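Local coordinates for arginine 3rd transport system periplasmic binding protein (Legionella pneumophila subsp. pneumophila str. Philadelphia 1, PDB 3KZG) that probably binds arginine in the periplasm and hands it to an ABC-type amino-acid uptake system, as other family 3 solute-binding proteins do, at residues S24-G28 and F29-L33; P57-N61 and R62-L66; I113-R116 and K117-Y121; L145-N149 and N150-A154; S155-D158 and Y159-K163. All coordinates share one frame; numbering follows the deposited sequence.

All five contacts are local, at helix or strand ends, and they divide between the sheet built round strand 4-13 and the five-stranded sheet. Contacts 1 and 2, centres 19 Å apart, lie with the first; contacts 3, 4 and 5 belong with the second. Strands 112-116 and 154-158 are neighbours there, so Gly114 N of contact 3 reaches Ala154 O of contact 4 at 2.8 Å. Separately, Tyr121 OH of contact 3 meets Asp158 OD1 of contact 5 at 2.5 Å. Contacts 2 and 4 are farthest apart, 33 Å between centres. Asp158 also bonds across to Asn13 and, weakly, Ser70, consistent with a place near the cleft where family 3 binding proteins hold their ligand.

Contact 1 of 5, residues S24-G28 and F29-L33; sequences SSLYG and FDIDL
Gly28 O accepts the backbone N-H of Asp32 at 3.2 Å, and the bond is almost straight (172° at the hydrogen). It closes the first turn of the helix, with Gly28 at the N-cap position. A water ties the same two residues together by another route. It accepts from Gly28 N at 2.7 Å and donates to Asp32 OD1 at 2.9 Å, so the cap residue's N-H is satisfied through the first turn. Gly28 has a positive phi of 143°, and at its backbone angles a beta carbon would be pressed against the preceding carbonyl oxygen.

On the apolar side, Ile31 turns back beneath the incoming chain. Its CG1 packs 3.7 Å from Tyr27 C, while its CD1 meets Leu26 CB at 4.0 Å, the two side chains crossing at about a right angle. This reach follows from chi1 of Ile31 (-54°): CG1 stands anti to the carbonyl carbon and turns back toward the loop, leaving CG2 to lie 3.9 Å from Leu26 O.

Farther out, Phe47 of strand 44-50 touches both Leu26 and Ile31, extending their small apolar cluster into the sheet. The second carboxylate oxygen of Asp32, OD2, is bonded to Tyr228 OH, which helps fix the group that holds the water. Phe29 meets Tyr228 and Phe229 edge-to-face. Together these features make a glycine N-cap with a water-bridged first turn, where the loop after strand 17-18 enters helix 29-40.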
loop_
_atom_site.group_PDB
_atom_site.type_symbol
_atom_site.label_atom_id
_atom_site.label_comp_id
_atom_site.label_asym_id
_atom_site.label_seq_id
_atom_site.Cartn_x
_atom_site.Cartn_y
_atom_site.Cartn_z
ATOM N N SER A 24 2.473 34.498 18.592
ATOM C CA SER A 24 3.069 33.183 18.388
ATOM C C SER A 24 2.145 32.322 17.534
ATOM O O SER A 24 0.922 32.418 17.629
ATOM C CB SER A 24 3.318 32.497 19.733
ATOM O OG SER A 24 4.240 33.235 20.518
ATOM N N SER A 25 2.736 31.488 16.689
ATOM C CA SER A 25 1.943 30.618 15.836
ATOM C C SER A 25 1.202 29.601 16.707
ATOM O O SER A 25 1.591 29.344 17.849
ATOM C CB SER A 25 2.847 29.898 14.825
ATOM O OG SER A 25 3.859 29.126 15.463
ATOM N N LEU A 26 0.118 29.048 16.174
ATOM C CA LEU A 26 -0.648 28.049 16.898
ATOM C C LEU A 26 -0.181 26.692 16.409
ATOM O O LEU A 26 0.564 26.599 15.427
ATOM C CB LEU A 26 -2.149 28.194 16.624
ATOM C CG LEU A 26 -2.828 29.522 16.960
ATOM C CD1 LEU A 26 -2.427 30.580 15.933
ATOM C CD2 LEU A 26 -4.339 29.331 16.958
ATOM N N TYR A 27 -0.603 25.639 17.097
ATOM C CA TYR A 27 -0.228 24.298 16.691
ATOM C C TYR A 27 -1.314 23.292 17.057
ATOM O O TYR A 27 -2.094 23.507 17.989
ATOM C CB TYR A 27 1.116 23.910 17.315
ATOM C CG TYR A 27 1.085 23.627 18.799
ATOM C CD1 TYR A 27 0.671 22.385 19.285
ATOM C CD2 TYR A 27 1.500 24.590 19.718
ATOM C CE1 TYR A 27 0.672 22.105 20.649
ATOM C CE2 TYR A 27 1.508 24.324 21.088
ATOM C CZ TYR A 27 1.090 23.076 21.545
ATOM O OH TYR A 27 1.073 22.816 22.891
ATOM N N GLY A 28 -1.356 22.198 16.304
ATOM C CA GLY A 28 -2.342 21.162 16.537
ATOM C C GLY A 28 -2.803 20.600 15.205
ATOM O O GLY A 28 -2.486 21.156 14.153
ATOM N N PHE A 29 -3.556 19.508 15.243
ATOM C CA PHE A 29 -4.039 18.893 14.014
ATOM C C PHE A 29 -4.891 19.823 13.146
ATOM O O PHE A 29 -4.687 19.886 11.937
ATOM C CB PHE A 29 -4.843 17.631 14.327
ATOM C CG PHE A 29 -5.327 16.912 13.100
ATOM C CD1 PHE A 29 -4.446 16.182 12.318
ATOM C CD2 PHE A 29 -6.660 16.988 12.716
ATOM C CE1 PHE A 29 -4.879 15.530 11.167
ATOM C CE2 PHE A 29 -7.109 16.341 11.563
ATOM C CZ PHE A 29 -6.218 15.612 10.789
ATOM N N ASP A 30 -5.847 20.533 13.747
ATOM C CA ASP A 30 -6.708 21.432 12.971
ATOM C C ASP A 30 -5.899 22.510 12.276
ATOM O O ASP A 30 -6.193 22.885 11.142
ATOM C CB ASP A 30 -7.765 22.113 13.856
ATOM C CG ASP A 30 -8.917 21.199 14.203
ATOM O OD1 ASP A 30 -9.160 20.242 13.443
ATOM O OD2 ASP A 30 -9.594 21.448 15.223
ATOM N N ILE A 31 -4.878 23.006 12.964
ATOM C CA ILE A 31 -4.043 24.053 12.400
ATOM C C ILE A 31 -3.341 23.554 11.148
ATOM O O ILE A 31 -3.412 24.195 10.099
ATOM C CB ILE A 31 -2.971 24.535 13.410
ATOM C CG1 ILE A 31 -3.633 24.948 14.728
ATOM C CG2 ILE A 31 -2.173 25.685 12.811
ATOM C CD1 ILE A 31 -4.770 25.941 14.590
ATOM N N ASP A 32 -2.668 22.411 11.263
ATOM C CA ASP A 32 -1.940 21.831 10.142
ATOM C C ASP A 32 -2.861 21.469 8.972
ATOM O O ASP A 32 -2.499 21.654 7.809
ATOM C CB ASP A 32 -1.163 20.576 10.577
ATOM C CG ASP A 32 -0.055 20.870 11.591
ATOM O OD1 ASP A 32 0.421 22.024 11.663
ATOM O OD2 ASP A 32 0.352 19.929 12.310
ATOM N N LEU A 33 -4.045 20.953 9.274
ATOM C CA LEU A 33 -4.978 20.582 8.213
ATOM C C LEU A 33 -5.417 21.812 7.427
ATOM O O LEU A 33 -5.254 21.875 6.208
ATOM C CB LEU A 33 -6.208 19.881 8.791
ATOM C CG LEU A 33 -7.230 19.478 7.727
ATOM C CD1 LEU A 33 -6.569 18.547 6.713
ATOM C CD2 LEU A 33 -8.417 18.810 8.374
HETATM O O HOH W 1 0.682 22.155 14.525
#

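Contact 2 of 5, residues P57-N61 and R62-L66; sequences PALKN and REVDL
Arg62 N turns back to Leu59 O at 2.9 Å, its donor standing well above the carbonyl plane. A positive phi of 62° lets Arg62 reverse the chain after helix 55-60. Its side chain then folds back as well: bent at chi2 (62°), it brings NH1 to Lys60 O at 2.9 Å, with the oxygen at the guanidinium edge and close to its plane. NH2 is left for a salt bridge with Asp200.

Glu63 supplies the other bond of the turn, N to Ala58 O at 2.9 Å, approaching nearly along the C=O axis. These two backbone bonds and the positive phi of Arg62 make a Schellman motif. The Glu63 side chain runs extended beyond CG across the last turn, so that OE2 comes 3.8 Å from Ala58 CB. Beside it lies the Asn61 amide, pointing the same way and nearly coplanar with the carboxylate.

Val64 is buried, its CG2 lying 4.1 Å from Leu59 CD1. That same methyl of Leu59 rests 3.8 Å from Asp65 O, while the Asp65 carboxylate bonds Thr6 N as the chain approaches strand 66-67.

The last carbonyls of the helix, at Ala58, Leu59 and Lys60, thus all receive N-H donors, two from the backbone of the Schellman turn and the third from the Arg62 guanidinium, which binds Lys60 O while it is also paired with Asp200.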
loop_
_atom_site.group_PDB
_atom_site.type_symbol
_atom_site.label_atom_id
_atom_site.label_comp_id
_atom_site.label_asym_id
_atom_site.label_seq_id
_atom_site.Cartn_x
_atom_site.Cartn_y
_atom_site.Cartn_z
ATOM N N PRO A 57 -20.888 32.946 17.005
ATOM C CA PRO A 57 -21.257 34.317 16.641
ATOM C C PRO A 57 -20.192 34.978 15.764
ATOM O O PRO A 57 -20.517 35.757 14.868
ATOM C CB PRO A 57 -21.426 34.997 17.998
ATOM C CG PRO A 57 -20.441 34.260 18.860
ATOM C CD PRO A 57 -20.690 32.826 18.459
ATOM N N ALA A 58 -18.928 34.650 16.017
ATOM C CA ALA A 58 -17.817 35.201 15.247
ATOM C C ALA A 58 -17.961 34.874 13.760
ATOM O O ALA A 58 -17.679 35.708 12.898
ATOM C CB ALA A 58 -16.493 34.653 15.771
ATOM N N LEU A 59 -18.391 33.653 13.460
ATOM C CA LEU A 59 -18.573 33.242 12.070
ATOM C C LEU A 59 -19.790 33.946 11.475
ATOM O O LEU A 59 -19.743 34.448 10.352
ATOM C CB LEU A 59 -18.765 31.725 11.974
ATOM C CG LEU A 59 -19.036 31.182 10.569
ATOM C CD1 LEU A 59 -17.889 31.541 9.642
ATOM C CD2 LEU A 59 -19.220 29.671 10.631
ATOM N N LYS A 60 -20.878 33.981 12.235
ATOM C CA LYS A 60 -22.093 34.628 11.765
ATOM C C LYS A 60 -21.885 36.113 11.473
ATOM O O LYS A 60 -22.535 36.664 10.587
ATOM C CB LYS A 60 -23.216 34.455 12.786
ATOM C CG LYS A 60 -24.504 35.152 12.397
ATOM C CD LYS A 60 -25.660 34.765 13.306
ATOM C CE LYS A 60 -26.129 33.339 13.039
ATOM N NZ LYS A 60 -25.091 32.309 13.343
ATOM N N ASN A 61 -20.980 36.754 12.210
ATOM C CA ASN A 61 -20.702 38.177 12.020
ATOM C C ASN A 61 -19.609 38.415 10.979
ATOM O O ASN A 61 -19.169 39.547 10.773
ATOM C CB ASN A 61 -20.290 38.833 13.347
ATOM C CG ASN A 61 -21.363 38.721 14.423
ATOM O OD1 ASN A 61 -22.554 38.860 14.147
ATOM N ND2 ASN A 61 -20.939 38.486 15.660
ATOM N N ARG A 62 -19.174 37.342 10.325
ATOM C CA ARG A 62 -18.142 37.433 9.303
ATOM C C ARG A 62 -16.806 37.951 9.823
ATOM O O ARG A 62 -16.026 38.539 9.066
ATOM C CB ARG A 62 -18.619 38.308 8.138
ATOM C CG ARG A 62 -19.463 37.572 7.091
ATOM C CD ARG A 62 -20.760 36.998 7.662
ATOM N NE ARG A 62 -21.566 36.386 6.606
ATOM C CZ ARG A 62 -22.696 35.714 6.808
ATOM N NH1 ARG A 62 -23.173 35.558 8.033
ATOM N NH2 ARG A 62 -23.347 35.192 5.779
ATOM N N GLU A 63 -16.545 37.741 11.111
ATOM C CA GLU A 63 -15.276 38.161 11.703
ATOM C C GLU A 63 -14.204 37.244 11.112
ATOM O O GLU A 63 -13.024 37.591 11.045
ATOM C CB GLU A 63 -15.305 37.992 13.227
ATOM C CG GLU A 63 -16.308 38.880 13.953
ATOM C CD GLU A 63 -16.260 38.697 15.463
ATOM O OE1 GLU A 63 -15.168 38.855 16.050
ATOM O OE2 GLU A 63 -17.310 38.398 16.066
ATOM N N VAL A 64 -14.644 36.062 10.689
ATOM C CA VAL A 64 -13.771 35.066 10.087
ATOM C C VAL A 64 -14.488 34.426 8.902
ATOM O O VAL A 64 -15.717 34.394 8.851
ATOM C CB VAL A 64 -13.405 33.964 11.088
ATOM C CG1 VAL A 64 -12.660 34.570 12.266
ATOM C CG2 VAL A 64 -14.660 33.253 11.555
ATOM N N ASP A 65 -13.718 33.911 7.952
ATOM C CA ASP A 65 -14.301 33.285 6.769
ATOM C C ASP A 65 -14.751 31.855 7.023
ATOM O O ASP A 65 -15.772 31.408 6.497
ATOM C CB ASP A 65 -13.285 33.301 5.631
ATOM C CG ASP A 65 -12.877 34.696 5.252
ATOM O OD1 ASP A 65 -13.783 35.494 4.942
ATOM O OD2 ASP A 65 -11.663 34.996 5.265
ATOM N N LEU A 66 -13.980 31.145 7.836
ATOM C CA LEU A 66 -14.269 29.754 8.153
ATOM C C LEU A 66 -13.933 29.459 9.608
ATOM O O LEU A 66 -13.284 30.257 10.281
ATOM C CB LEU A 66 -13.432 28.839 7.254
ATOM C CG LEU A 66 -13.638 28.972 5.747
ATOM C CD1 LEU A 66 -12.516 28.260 5.011
ATOM C CD2 LEU A 66 -15.001 28.405 5.365
#

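Contact 3 of 5, residues I113-R116 and K117-Y121; sequences IGVR and KGTPY
Thr119 swings its OG1 between its own backbone N and carbonyl carbon (chi1 66°), and from there the hydroxyl donates to Arg116 O at 2.8 Å in the plane of that carbonyl. The backbone N of Thr119 bonds the same oxygen at 3.2 Å. This second bond closes a type II beta turn from Arg116 to Thr119, so one carbonyl is gripped by a main-chain donor and a side-chain donor together. The turn links strand 112-116 of the five-stranded sheet to helix 121-127. Gly118 takes the positive phi, 108°, that the third position of such a turn needs.

The same threonine also works forward. Its OG1 accepts a weak bond from Tyr121 N, which joins the turn to the start of the helix. Its methyl, CG2, lies 3.9 Å from Arg116 CB, where the two side chains meet at about a right angle. The Arg116 chain runs out extended from there and leaves the turn, passing Phe52 and reaching Ser10 and Asn13 of strand 4-13.

Val115 packs on the inner side of the turn. With CG1 anti to the backbone N (chi1 158°), it spreads both methyls toward the helix start, and CG1 touches both Thr119 OG1, at 3.6 Å, and Tyr121 CB. Tyr121 OH continues to Asp158, while Gly118 O takes a bond from Arg77. Tyr121 CB sits against the valine fork, 3.7 Å from Val115 CG1 and 3.8 Å from Val115 CG2.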
loop_
_atom_site.group_PDB
_atom_site.type_symbol
_atom_site.label_atom_id
_atom_site.label_comp_id
_atom_site.label_asym_id
_atom_site.label_seq_id
_atom_site.Cartn_x
_atom_site.Cartn_y
_atom_site.Cartn_z
ATOM N N ILE A 113 -21.346 15.693 35.649
ATOM C CA ILE A 113 -20.469 15.640 34.485
ATOM C C ILE A 113 -20.105 17.006 33.917
ATOM O O ILE A 113 -20.978 17.832 33.659
ATOM C CB ILE A 113 -21.120 14.825 33.337
ATOM C CG1 ILE A 113 -21.716 13.517 33.875
ATOM C CG2 ILE A 113 -20.090 14.548 32.256
ATOM C CD1 ILE A 113 -20.699 12.557 34.474
ATOM N N GLY A 114 -18.812 17.232 33.709
ATOM C CA GLY A 114 -18.368 18.490 33.139
ATOM C C GLY A 114 -18.426 18.406 31.625
ATOM O O GLY A 114 -18.157 17.353 31.045
ATOM N N VAL A 115 -18.780 19.512 30.980
ATOM C CA VAL A 115 -18.876 19.558 29.526
ATOM C C VAL A 115 -18.432 20.924 29.007
ATOM O O VAL A 115 -18.579 21.930 29.699
ATOM C CB VAL A 115 -20.331 19.266 29.067
ATOM C CG1 VAL A 115 -20.570 19.816 27.681
ATOM C CG2 VAL A 115 -20.586 17.758 29.084
ATOM N N ARG A 116 -17.883 20.952 27.795
ATOM C CA ARG A 116 -17.421 22.197 27.185
ATOM C C ARG A 116 -18.618 22.925 26.572
ATOM O O ARG A 116 -19.264 22.413 25.657
ATOM C CB ARG A 116 -16.389 21.896 26.095
ATOM C CG ARG A 116 -15.641 23.110 25.550
ATOM C CD ARG A 116 -14.793 22.714 24.350
ATOM N NE ARG A 116 -13.812 23.731 23.986
ATOM C CZ ARG A 116 -13.016 23.660 22.924
ATOM N NH1 ARG A 116 -13.084 22.615 22.105
ATOM N NH2 ARG A 116 -12.133 24.622 22.693
ATOM N N LYS A 117 -18.908 24.119 27.078
ATOM C CA LYS A 117 -20.036 24.907 26.585
ATOM C C LYS A 117 -19.970 25.125 25.073
ATOM O O LYS A 117 -18.958 25.574 24.551
ATOM C CB LYS A 117 -20.085 26.264 27.295
ATOM C CG LYS A 117 -21.296 27.109 26.903
ATOM C CD LYS A 117 -21.316 28.457 27.610
ATOM C CE LYS A 117 -22.589 29.225 27.270
ATOM N NZ LYS A 117 -22.657 30.561 27.934
ATOM N N GLY A 118 -21.065 24.820 24.380
ATOM C CA GLY A 118 -21.101 24.991 22.936
ATOM C C GLY A 118 -21.087 23.675 22.173
ATOM O O GLY A 118 -21.427 23.638 20.991
ATOM N N THR A 119 -20.688 22.592 22.840
ATOM C CA THR A 119 -20.650 21.278 22.202
ATOM C C THR A 119 -21.972 20.559 22.428
ATOM O O THR A 119 -22.797 20.991 23.231
ATOM C CB THR A 119 -19.534 20.370 22.786
ATOM O OG1 THR A 119 -19.834 20.060 24.154
ATOM C CG2 THR A 119 -18.184 21.045 22.695
ATOM N N PRO A 120 -22.195 19.448 21.712
ATOM C CA PRO A 120 -23.437 18.692 21.871
ATOM C C PRO A 120 -23.308 17.674 23.003
ATOM O O PRO A 120 -24.172 16.815 23.178
ATOM C CB PRO A 120 -23.599 18.029 20.512
ATOM C CG PRO A 120 -22.182 17.692 20.164
ATOM C CD PRO A 120 -21.426 18.957 20.553
ATOM N N TYR A 121 -22.234 17.790 23.781
ATOM C CA TYR A 121 -21.983 16.850 24.868
ATOM C C TYR A 121 -22.962 16.895 26.042
ATOM O O TYR A 121 -23.263 15.858 26.645
ATOM C CB TYR A 121 -20.537 16.992 25.348
ATOM C CG TYR A 121 -19.530 16.645 24.263
ATOM C CD1 TYR A 121 -19.785 15.606 23.359
ATOM C CD2 TYR A 121 -18.320 17.329 24.151
ATOM C CE1 TYR A 121 -18.865 15.260 22.375
ATOM C CE2 TYR A 121 -17.388 16.987 23.167
ATOM C CZ TYR A 121 -17.671 15.951 22.284
ATOM O OH TYR A 121 -16.770 15.604 21.309
#

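Contact 4 of 5, residues L145-N149 and N150-A154; sequences LGLSN and NQVDA
Asn150 N bonds Leu147 O at 2.9 Å and Gln151 N bonds Gly146 O at 2.6 Å, and with the positive phi of Asn150 (62°) the two bonds turn the chain out of helix 140-148. The first donor sits high above the plane of its carbonyl; the second is tilted only moderately from its own.

Among the side chains, Gln151 has CG anti to the carbonyl carbon (chi1 -55°), which lays CG by Gly146 O and 3.7 Å from Asn149 CB. The bend at chi2 (-68°) then brings CD and OE1 round toward Asn149, OE1 3.6 Å from Asn149 O. Gly146, without a side chain, lets Gln151 CB come close, 3.3 Å from Gly146 O.

On the buried flank, Val152 CG2 fits against the helix 3.7 Å from Leu147 CA. Leu147 sends its other end onward, CD1 touching Ala154 CA at 3.7 Å. Tyr137 and Ile135 of strand 133-137 cover Val152, and Thr96 of strand 91-97 meets Leu147. Asp153 bonds Lys112 N through its carboxylate. This is a Schellman C-cap leading into strand 154-158 of the five-stranded mixed sheet, with helix 140-148 in the crossover between the parallel-running strands 133-137 and 154-158.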
loop_
_atom_site.group_PDB
_atom_site.type_symbol
_atom_site.label_atom_id
_atom_site.label_comp_id
_atom_site.label_asym_id
_atom_site.label_seq_id
_atom_site.Cartn_x
_atom_site.Cartn_y
_atom_site.Cartn_z
ATOM N N LEU A 145 -9.859 21.798 35.608
ATOM C CA LEU A 145 -9.575 22.302 36.951
ATOM C C LEU A 145 -10.700 21.845 37.855
ATOM O O LEU A 145 -10.468 21.414 38.983
ATOM C CB LEU A 145 -9.512 23.834 36.967
ATOM C CG LEU A 145 -9.447 24.490 38.355
ATOM C CD1 LEU A 145 -8.217 24.010 39.100
ATOM C CD2 LEU A 145 -9.422 26.009 38.212
ATOM N N GLY A 146 -11.925 21.954 37.344
ATOM C CA GLY A 146 -13.086 21.541 38.109
ATOM C C GLY A 146 -12.977 20.073 38.457
ATOM O O GLY A 146 -13.262 19.666 39.583
ATOM N N LEU A 147 -12.552 19.276 37.481
ATOM C CA LEU A 147 -12.392 17.843 37.677
ATOM C C LEU A 147 -11.363 17.589 38.781
ATOM O O LEU A 147 -11.616 16.818 39.708
ATOM C CB LEU A 147 -11.934 17.184 36.374
ATOM C CG LEU A 147 -11.731 15.664 36.396
ATOM C CD1 LEU A 147 -13.044 14.985 36.752
ATOM C CD2 LEU A 147 -11.225 15.181 35.029
ATOM N N SER A 148 -10.209 18.242 38.672
ATOM C CA SER A 148 -9.136 18.104 39.654
ATOM C C SER A 148 -9.610 18.489 41.049
ATOM O O SER A 148 -9.284 17.814 42.024
ATOM C CB SER A 148 -7.944 18.990 39.283
ATOM O OG SER A 148 -7.327 18.564 38.089
ATOM N N ASN A 149 -10.362 19.585 41.130
ATOM C CA ASN A 149 -10.900 20.096 42.393
ATOM C C ASN A 149 -12.127 19.318 42.835
ATOM O O ASN A 149 -12.765 19.660 43.831
ATOM C CB ASN A 149 -11.279 21.576 42.260
ATOM C CG ASN A 149 -10.077 22.494 42.271
ATOM O OD1 ASN A 149 -10.178 23.666 41.907
ATOM N ND2 ASN A 149 -8.934 21.973 42.703
ATOM N N ASN A 150 -12.463 18.283 42.076
ATOM C CA ASN A 150 -13.609 17.447 42.394
ATOM C C ASN A 150 -14.920 18.234 42.360
ATOM O O ASN A 150 -15.845 17.945 43.123
ATOM C CB ASN A 150 -13.409 16.806 43.774
ATOM C CG ASN A 150 -14.276 15.584 43.981
ATOM O OD1 ASN A 150 -14.314 14.684 43.137
ATOM N ND2 ASN A 150 -14.970 15.537 45.114
ATOM N N GLN A 151 -14.992 19.231 41.480
ATOM C CA GLN A 151 -16.199 20.041 41.331
ATOM C C GLN A 151 -17.190 19.240 40.478
ATOM O O GLN A 151 -18.399 19.452 40.537
ATOM C CB GLN A 151 -15.868 21.372 40.653
ATOM C CG GLN A 151 -14.777 22.184 41.351
ATOM C CD GLN A 151 -15.194 22.737 42.709
ATOM O OE1 GLN A 151 -15.478 21.987 43.644
ATOM N NE2 GLN A 151 -15.226 24.060 42.821
ATOM N N VAL A 152 -16.647 18.338 39.665
ATOM C CA VAL A 152 -17.435 17.430 38.840
ATOM C C VAL A 152 -16.775 16.066 39.042
ATOM O O VAL A 152 -15.581 15.987 39.352
ATOM C CB VAL A 152 -17.419 17.803 37.323
ATOM C CG1 VAL A 152 -18.220 19.082 37.088
ATOM C CG2 VAL A 152 -15.995 17.963 36.822
ATOM N N ASP A 153 -17.552 15.000 38.887
ATOM C CA ASP A 153 -17.049 13.646 39.062
ATOM C C ASP A 153 -16.294 13.146 37.838
ATOM O O ASP A 153 -15.412 12.293 37.936
ATOM C CB ASP A 153 -18.211 12.696 39.352
ATOM C CG ASP A 153 -19.026 13.124 40.549
ATOM O OD1 ASP A 153 -18.434 13.332 41.627
ATOM O OD2 ASP A 153 -20.261 13.246 40.416
ATOM N N ALA A 154 -16.656 13.674 36.677
ATOM C CA ALA A 154 -16.028 13.271 35.432
ATOM C C ALA A 154 -16.337 14.302 34.358
ATOM O O ALA A 154 -17.113 15.234 34.577
ATOM C CB ALA A 154 -16.551 11.905 35.001
#

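Contact 5 of 5, residues S155-D158 and Y159-K163; sequences SLMD and YEAAK
Met157, present as selenomethionine, drops its long side chain onto the first turn of helix 159-166. A chi1 of 61°, setting CG between the backbone N and carbonyl carbon, combines with an extended chi2 to bring SE alongside Ala162; the bend at chi3 turns only the terminal CE. There SE lies 4.0 Å from Ala162 CA, and CG meets Ala162 CB at 4.1 Å.

Asp158 does the turning. Its backbone oxygen accepts Ala162 N at 2.9 Å, with a weak second bond from Ala161 N. Although the residue stands at the N-cap position, its carboxylate makes no capping bond: with CG anti to the carbonyl carbon (chi1 -56°) it leads away, to Tyr121 through OD1 and to Asn13 through OD2. Its CB stays behind against Ala161 CB, 3.8 Å off. The Tyr159 ring is covered on one face by Lys163 CG, 3.7 Å above the plane and toward the rim.

The axes of 155-158 and 159-163 approach to 5.4 Å, their directions 111° apart. Beyond them, Met143 and Leu144 of helix 140-148 meet Met157, strand 91-97 backs Tyr159 and Ala162 through Gln93, and helix 121-127 touches Leu156.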
loop_
_atom_site.group_PDB
_atom_site.type_symbol
_atom_site.label_atom_id
_atom_site.label_comp_id
_atom_site.label_asym_id
_atom_site.label_seq_id
_atom_site.Cartn_x
_atom_site.Cartn_y
_atom_site.Cartn_z
ATOM N N SER A 155 -15.734 14.109 33.196
ATOM C CA SER A 155 -15.908 15.007 32.070
ATOM C C SER A 155 -16.104 14.226 30.770
ATOM O O SER A 155 -15.493 13.175 30.569
ATOM C CB SER A 155 -14.678 15.913 31.958
ATOM O OG SER A 155 -14.696 16.665 30.760
ATOM N N LEU A 156 -16.975 14.735 29.902
ATOM C CA LEU A 156 -17.226 14.124 28.602
ATOM C C LEU A 156 -16.672 15.131 27.603
ATOM O O LEU A 156 -17.151 16.263 27.527
ATOM C CB LEU A 156 -18.735 13.910 28.374
ATOM C CG LEU A 156 -19.128 13.290 27.022
ATOM C CD1 LEU A 156 -18.401 11.965 26.825
ATOM C CD2 LEU A 156 -20.634 13.078 26.968
HETATM N N MSE A 157 -15.639 14.721 26.869
HETATM C CA MSE A 157 -14.977 15.569 25.883
HETATM C C MSE A 157 -14.625 14.768 24.631
HETATM O O MSE A 157 -14.968 13.593 24.530
HETATM C CB MSE A 157 -13.700 16.175 26.490
HETATM C CG MSE A 157 -12.641 15.158 26.928
HETATM SE SE MSE A 157 -11.092 15.941 27.832
HETATM C CE MSE A 157 -11.956 16.492 29.500
ATOM N N ASP A 158 -13.953 15.411 23.682
ATOM C CA ASP A 158 -13.543 14.740 22.452
ATOM C C ASP A 158 -12.641 13.551 22.808
ATOM O O ASP A 158 -11.807 13.640 23.717
ATOM C CB ASP A 158 -12.770 15.700 21.538
ATOM C CG ASP A 158 -13.555 16.965 21.197
ATOM O OD1 ASP A 158 -14.685 16.859 20.678
ATOM O OD2 ASP A 158 -13.030 18.073 21.440
ATOM N N TYR A 159 -12.809 12.447 22.090
ATOM C CA TYR A 159 -12.014 11.245 22.315
ATOM C C TYR A 159 -10.503 11.488 22.208
ATOM O O TYR A 159 -9.751 11.094 23.104
ATOM C CB TYR A 159 -12.432 10.148 21.329
ATOM C CG TYR A 159 -11.538 8.928 21.367
ATOM C CD1 TYR A 159 -11.488 8.113 22.498
ATOM C CD2 TYR A 159 -10.713 8.612 20.288
ATOM C CE1 TYR A 159 -10.635 7.014 22.563
ATOM C CE2 TYR A 159 -9.852 7.514 20.338
ATOM C CZ TYR A 159 -9.819 6.721 21.479
ATOM O OH TYR A 159 -8.965 5.647 21.549
ATOM N N GLU A 160 -10.054 12.129 21.127
ATOM C CA GLU A 160 -8.624 12.388 20.959
ATOM C C GLU A 160 -8.102 13.384 21.997
ATOM O O GLU A 160 -6.907 13.390 22.308
ATOM C CB GLU A 160 -8.300 12.920 19.557
ATOM C CG GLU A 160 -8.473 11.925 18.412
ATOM C CD GLU A 160 -7.706 10.629 18.608
ATOM O OE1 GLU A 160 -6.686 10.629 19.325
ATOM O OE2 GLU A 160 -8.124 9.605 18.032
ATOM N N ALA A 161 -8.985 14.235 22.511
ATOM C CA ALA A 161 -8.594 15.206 23.533
ATOM C C ALA A 161 -8.409 14.459 24.850
ATOM O O ALA A 161 -7.497 14.753 25.619
ATOM C CB ALA A 161 -9.671 16.286 23.694
ATOM N N ALA A 162 -9.289 13.495 25.103
ATOM C CA ALA A 162 -9.227 12.692 26.322
ATOM C C ALA A 162 -7.950 11.861 26.345
ATOM O O ALA A 162 -7.268 11.785 27.368
ATOM C CB ALA A 162 -10.447 11.776 26.418
ATOM N N LYS A 163 -7.630 11.242 25.215
ATOM C CA LYS A 163 -6.426 10.427 25.107
ATOM C C LYS A 163 -5.183 11.290 25.286
ATOM O O LYS A 163 -4.208 10.870 25.908
ATOM C CB LYS A 163 -6.367 9.728 23.747
ATOM C CG LYS A 163 -7.289 8.533 23.619
ATOM C CD LYS A 163 -6.807 7.619 22.505
ATOM C CE LYS A 163 -5.408 7.092 22.797
ATOM N NZ LYS A 163 -4.908 6.223 21.696
#